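Local atomic coordinates of peptide amidase (Stenotrophomonas maltophilia, PDB entry 1M22), a protein that is a peptide amidase of the amidase signature family and probably hydrolyses amide bonds by means of a nucleophilic serine. Residues Thr11-Leu16 and Gly76-Ile81; Ala234-Thr239 and Asp261-Leu266. One frame throughout, in Å; residues are numbered along the deposited sequence.

Overall arrangement
Both contacts lie on the same side of the chain's centre, with their own centres about 12 Å apart, and helix 231-241 ties them together. Interaction 1 closes before interaction 2 opens: it sets the N-terminal helix 13-21 against the loop that runs into strand 82-86. Interaction 2 lays the middle of helix 231-241 against a short 3-10 turn in the connection to strand 275-279. The two patches meet where L78 CD2 packs 4.3 Å from A236 CB. The first turn of helix 231-241 also reaches interaction 1, since D233 accepts a bond from the backbone N of V13. Both lie away from the catalytic residues, and helix 231-241 connects the N-terminal helix to the later 261-266 loop.

Interaction 1. Residues Thr11-Leu16 and Gly76-Ile81; sequences TDVADL and GPLHGI
V13, in the first turn of helix 13-21, reaches the loop 76-81 through one methyl, CG1. With chi1 at 172° that methyl lies anti to the backbone N, and it ends among three residues of the loop. CG1 sits 3.8 Å from CD2 of L78, the two side chains crossing obliquely. L78 starts out pointing away from the helix, and it is the end of its side chain that comes back to make this touch. A little farther off, V13 CG1 is 4.1 Å from I81 CG1, and it also lies 4.0 Å from the carbonyl O of P77. That oxygen has a polar partner as well: Q17, one residue beyond 11-16 on the same helix, sends NE2 to the carbonyls of both P77 and H79. The loop gripped in this way consists of two overlapping turns, type I from G76 to H79, closed by H79 N to G76 O, and type II from L78 to I81, closed by I81 N to L78 O at 3.0 Å. It feeds straight into strand 82-86 of the large mixed sheet, the strand that ends in the catalytic K86. One helical turn on from V13, L16 brings its CB to 3.9 Å from I81 CD1. The isoleucine's chi2 of -65° sets CD1 there, where it also lies 4.1 Å from the carbonyl O of V13. S179 touches V13, L16 and I81 alike, while L16 also packs on L30 and Y34 of helix 27-43.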
# COMPACT_ATOMS: atom_id res chain seq x y z
N THR A 11 -8.06 15.36 8.78
CA THR A 11 -7.88 15.26 10.23
C THR A 11 -7.13 13.98 10.59
O THR A 11 -7.55 12.88 10.24
CB THR A 11 -9.23 15.28 10.95
OG1 THR A 11 -9.97 16.44 10.54
CG2 THR A 11 -9.03 15.35 12.46
N ASP A 12 -6.02 14.14 11.31
CA ASP A 12 -5.19 13.01 11.72
C ASP A 12 -5.86 12.07 12.71
O ASP A 12 -6.77 12.46 13.44
CB ASP A 12 -3.87 13.50 12.33
CG ASP A 12 -2.99 14.21 11.33
OD1 ASP A 12 -2.74 13.65 10.25
OD2 ASP A 12 -2.55 15.34 11.63
N VAL A 13 -5.40 10.83 12.73
CA VAL A 13 -5.92 9.82 13.63
C VAL A 13 -5.86 10.27 15.08
O VAL A 13 -6.83 10.12 15.83
CB VAL A 13 -5.13 8.49 13.48
CG1 VAL A 13 -5.54 7.50 14.56
CG2 VAL A 13 -5.38 7.90 12.09
N ALA A 14 -4.72 10.83 15.49
CA ALA A 14 -4.56 11.29 16.87
C ALA A 14 -5.56 12.38 17.22
O ALA A 14 -6.02 12.46 18.36
CB ALA A 14 -3.14 11.79 17.09
N ASP A 15 -5.89 13.23 16.26
CA ASP A 15 -6.84 14.31 16.50
C ASP A 15 -8.25 13.75 16.60
O ASP A 15 -9.03 14.17 17.46
CB ASP A 15 -6.74 15.37 15.40
CG ASP A 15 -5.45 16.17 15.49
OD1 ASP A 15 -5.22 16.81 16.53
OD2 ASP A 15 -4.67 16.15 14.51
N LEU A 16 -8.60 12.81 15.72
CA LEU A 16 -9.93 12.21 15.77
C LEU A 16 -10.07 11.49 17.11
O LEU A 16 -11.13 11.56 17.75
CB LEU A 16 -10.10 11.20 14.63
CG LEU A 16 -10.17 11.80 13.21
CD1 LEU A 16 -10.14 10.67 12.19
CD2 LEU A 16 -11.42 12.65 13.05
N GLY A 76 -7.14 1.43 22.67
CA GLY A 76 -5.89 2.04 22.26
C GLY A 76 -6.08 3.22 21.31
O GLY A 76 -7.20 3.69 21.12
N PRO A 77 -4.99 3.70 20.69
CA PRO A 77 -5.00 4.83 19.76
C PRO A 77 -5.97 4.75 18.59
O PRO A 77 -6.39 5.78 18.06
CB PRO A 77 -3.55 4.88 19.28
CG PRO A 77 -2.78 4.33 20.44
CD PRO A 77 -3.63 3.17 20.86
N LEU A 78 -6.33 3.53 18.17
CA LEU A 78 -7.23 3.37 17.04
C LEU A 78 -8.68 3.07 17.42
O LEU A 78 -9.50 2.76 16.55
CB LEU A 78 -6.73 2.26 16.11
CG LEU A 78 -5.34 2.41 15.48
CD1 LEU A 78 -5.09 1.26 14.53
CD2 LEU A 78 -5.24 3.73 14.74
N HIS A 79 -9.01 3.17 18.70
CA HIS A 79 -10.36 2.87 19.16
C HIS A 79 -11.41 3.75 18.47
O HIS A 79 -11.42 4.97 18.64
CB HIS A 79 -10.46 3.06 20.68
CG HIS A 79 -11.71 2.49 21.27
ND1 HIS A 79 -11.71 1.33 22.02
CD2 HIS A 79 -12.99 2.91 21.22
CE1 HIS A 79 -12.94 1.05 22.40
NE2 HIS A 79 -13.74 2.00 21.93
N GLY A 80 -12.28 3.11 17.69
CA GLY A 80 -13.33 3.84 16.99
C GLY A 80 -12.95 4.46 15.66
O GLY A 80 -13.79 5.11 15.03
N ILE A 81 -11.71 4.27 15.21
CA ILE A 81 -11.24 4.84 13.95
C ILE A 81 -11.66 3.99 12.74
O ILE A 81 -11.32 2.81 12.66
CB ILE A 81 -9.70 4.96 13.96
CG1 ILE A 81 -9.26 5.91 15.07
CG2 ILE A 81 -9.20 5.43 12.60
CD1 ILE A 81 -9.70 7.35 14.89

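Interaction 2. Residues Ala234-Thr239 and Asp261-Leu266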
# COMPACT_ATOMS: atom_id res chain seq x y z
N ALA A 234 0.13 6.93 9.29
CA ALA A 234 0.72 5.69 8.81
C ALA A 234 1.44 4.97 9.95
O ALA A 234 1.37 3.74 10.06
CB ALA A 234 1.69 5.97 7.68
N ALA A 235 2.12 5.73 10.80
CA ALA A 235 2.85 5.16 11.93
C ALA A 235 1.90 4.52 12.93
O ALA A 235 2.20 3.47 13.50
CB ALA A 235 3.69 6.25 12.61
N ALA A 236 0.74 5.15 13.14
CA ALA A 236 -0.25 4.60 14.06
C ALA A 236 -0.75 3.26 13.55
O ALA A 236 -0.90 2.30 14.31
CB ALA A 236 -1.41 5.58 14.22
N VAL A 237 -1.02 3.18 12.25
CA VAL A 237 -1.50 1.94 11.67
C VAL A 237 -0.43 0.84 11.74
O VAL A 237 -0.73 -0.30 12.09
CB VAL A 237 -1.94 2.14 10.21
CG1 VAL A 237 -2.30 0.81 9.57
CG2 VAL A 237 -3.15 3.07 10.16
N LEU A 238 0.81 1.19 11.42
CA LEU A 238 1.89 0.21 11.45
C LEU A 238 2.04 -0.37 12.86
O LEU A 238 2.26 -1.57 13.03
CB LEU A 238 3.22 0.83 11.01
CG LEU A 238 4.36 -0.17 10.76
CD1 LEU A 238 4.00 -1.05 9.56
CD2 LEU A 238 5.66 0.57 10.50
N THR A 239 1.90 0.49 13.87
CA THR A 239 2.01 0.06 15.25
C THR A 239 0.99 -1.03 15.57
O THR A 239 1.28 -1.97 16.32
CB THR A 239 1.81 1.25 16.21
OG1 THR A 239 2.84 2.22 15.99
CG2 THR A 239 1.85 0.79 17.66
N ASP A 261 6.13 1.23 19.51
CA ASP A 261 5.23 2.32 19.18
C ASP A 261 5.93 3.20 18.15
O ASP A 261 6.78 4.02 18.50
CB ASP A 261 4.90 3.12 20.45
CG ASP A 261 4.04 4.34 20.16
OD1 ASP A 261 3.48 4.44 19.05
OD2 ASP A 261 3.92 5.20 21.06
N TYR A 262 5.57 3.04 16.88
CA TYR A 262 6.20 3.82 15.83
C TYR A 262 5.87 5.31 15.91
O TYR A 262 6.58 6.12 15.31
CB TYR A 262 5.81 3.26 14.46
CG TYR A 262 6.41 1.89 14.18
CD1 TYR A 262 7.74 1.76 13.76
CD2 TYR A 262 5.66 0.74 14.38
CE1 TYR A 262 8.30 0.50 13.54
CE2 TYR A 262 6.22 -0.52 14.17
CZ TYR A 262 7.53 -0.63 13.75
OH TYR A 262 8.08 -1.88 13.56
N THR A 263 4.83 5.68 16.65
CA THR A 263 4.50 7.10 16.76
C THR A 263 5.54 7.82 17.62
O THR A 263 5.62 9.05 17.62
CB THR A 263 3.09 7.34 17.35
OG1 THR A 263 3.04 6.94 18.72
CG2 THR A 263 2.05 6.56 16.55
N ALA A 264 6.34 7.05 18.35
CA ALA A 264 7.40 7.63 19.18
C ALA A 264 8.51 8.15 18.27
O ALA A 264 9.35 8.96 18.69
CB ALA A 264 7.95 6.58 20.14
N ARG A 265 8.52 7.70 17.02
CA ARG A 265 9.53 8.11 16.05
C ARG A 265 9.12 9.34 15.25
O ARG A 265 9.82 9.73 14.31
CB ARG A 265 9.84 6.94 15.11
CG ARG A 265 10.54 5.75 15.77
CD ARG A 265 12.03 6.00 15.97
NE ARG A 265 12.32 7.05 16.94
CZ ARG A 265 12.10 6.94 18.25
NH1 ARG A 265 11.59 5.82 18.75
NH2 ARG A 265 12.39 7.94 19.06
N LEU A 266 7.99 9.94 15.60
CA LEU A 266 7.53 11.14 14.91
C LEU A 266 8.30 12.32 15.51
O LEU A 266 7.77 13.14 16.27
CB LEU A 266 6.02 11.31 15.10
CG LEU A 266 5.19 10.14 14.54
CD1 LEU A 266 3.73 10.33 14.91
CD2 LEU A 266 5.36 10.04 13.03
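T239 and Y262 meet through a hydroxyl on one side and a backbone amide on the other. Y262 N donates to T239 OG1 at 3.0 Å, a somewhat bent bond of 142° at the hydrogen. The same OG1 donates back within its own helix to A235 O, so the hydroxyl relays between the two segments. Its chi1 of -63° sets OG1 beside the backbone N, and T239 N and OG1 reach A235 O from opposite faces of the carbonyl plane. Alongside this polar link lies the tight apolar part. L238 CD2 stands over the centre of the Y262 ring, 3.7 Å from the centroid and only 4° off the normal, a CH-pi contact. T239 CA lies at the ring's edge. L208 touches both L238 and Y262, and I474 of helix 470-484 packs on the tyrosine too. A235 CB adds a touch to Y262 CB at 4.1 Å, and L266 CD2 just reaches the same methyl.

Toward solvent the fit is looser. T263 CG2 rests 3.9 Å from A236 CA, on the flank of the helix. D261 is exposed and comes no nearer to T239 OG1 than 3.8 Å through its own OD1. That carboxylate oxygen serves its own segment instead: T263 OG1 meets it on the syn side at 2.6 Å, while T263 N approaches from above the carboxylate plane. R265, whose side-chain end leads away from the helix, forms a salt bridge through NE with E475. V237 takes the helix's far side down onto strands 180-185 and 223-228. Here, then, an Asx turn opens a 3-10 segment that packs against a helix of the layer covering the amidase sheet.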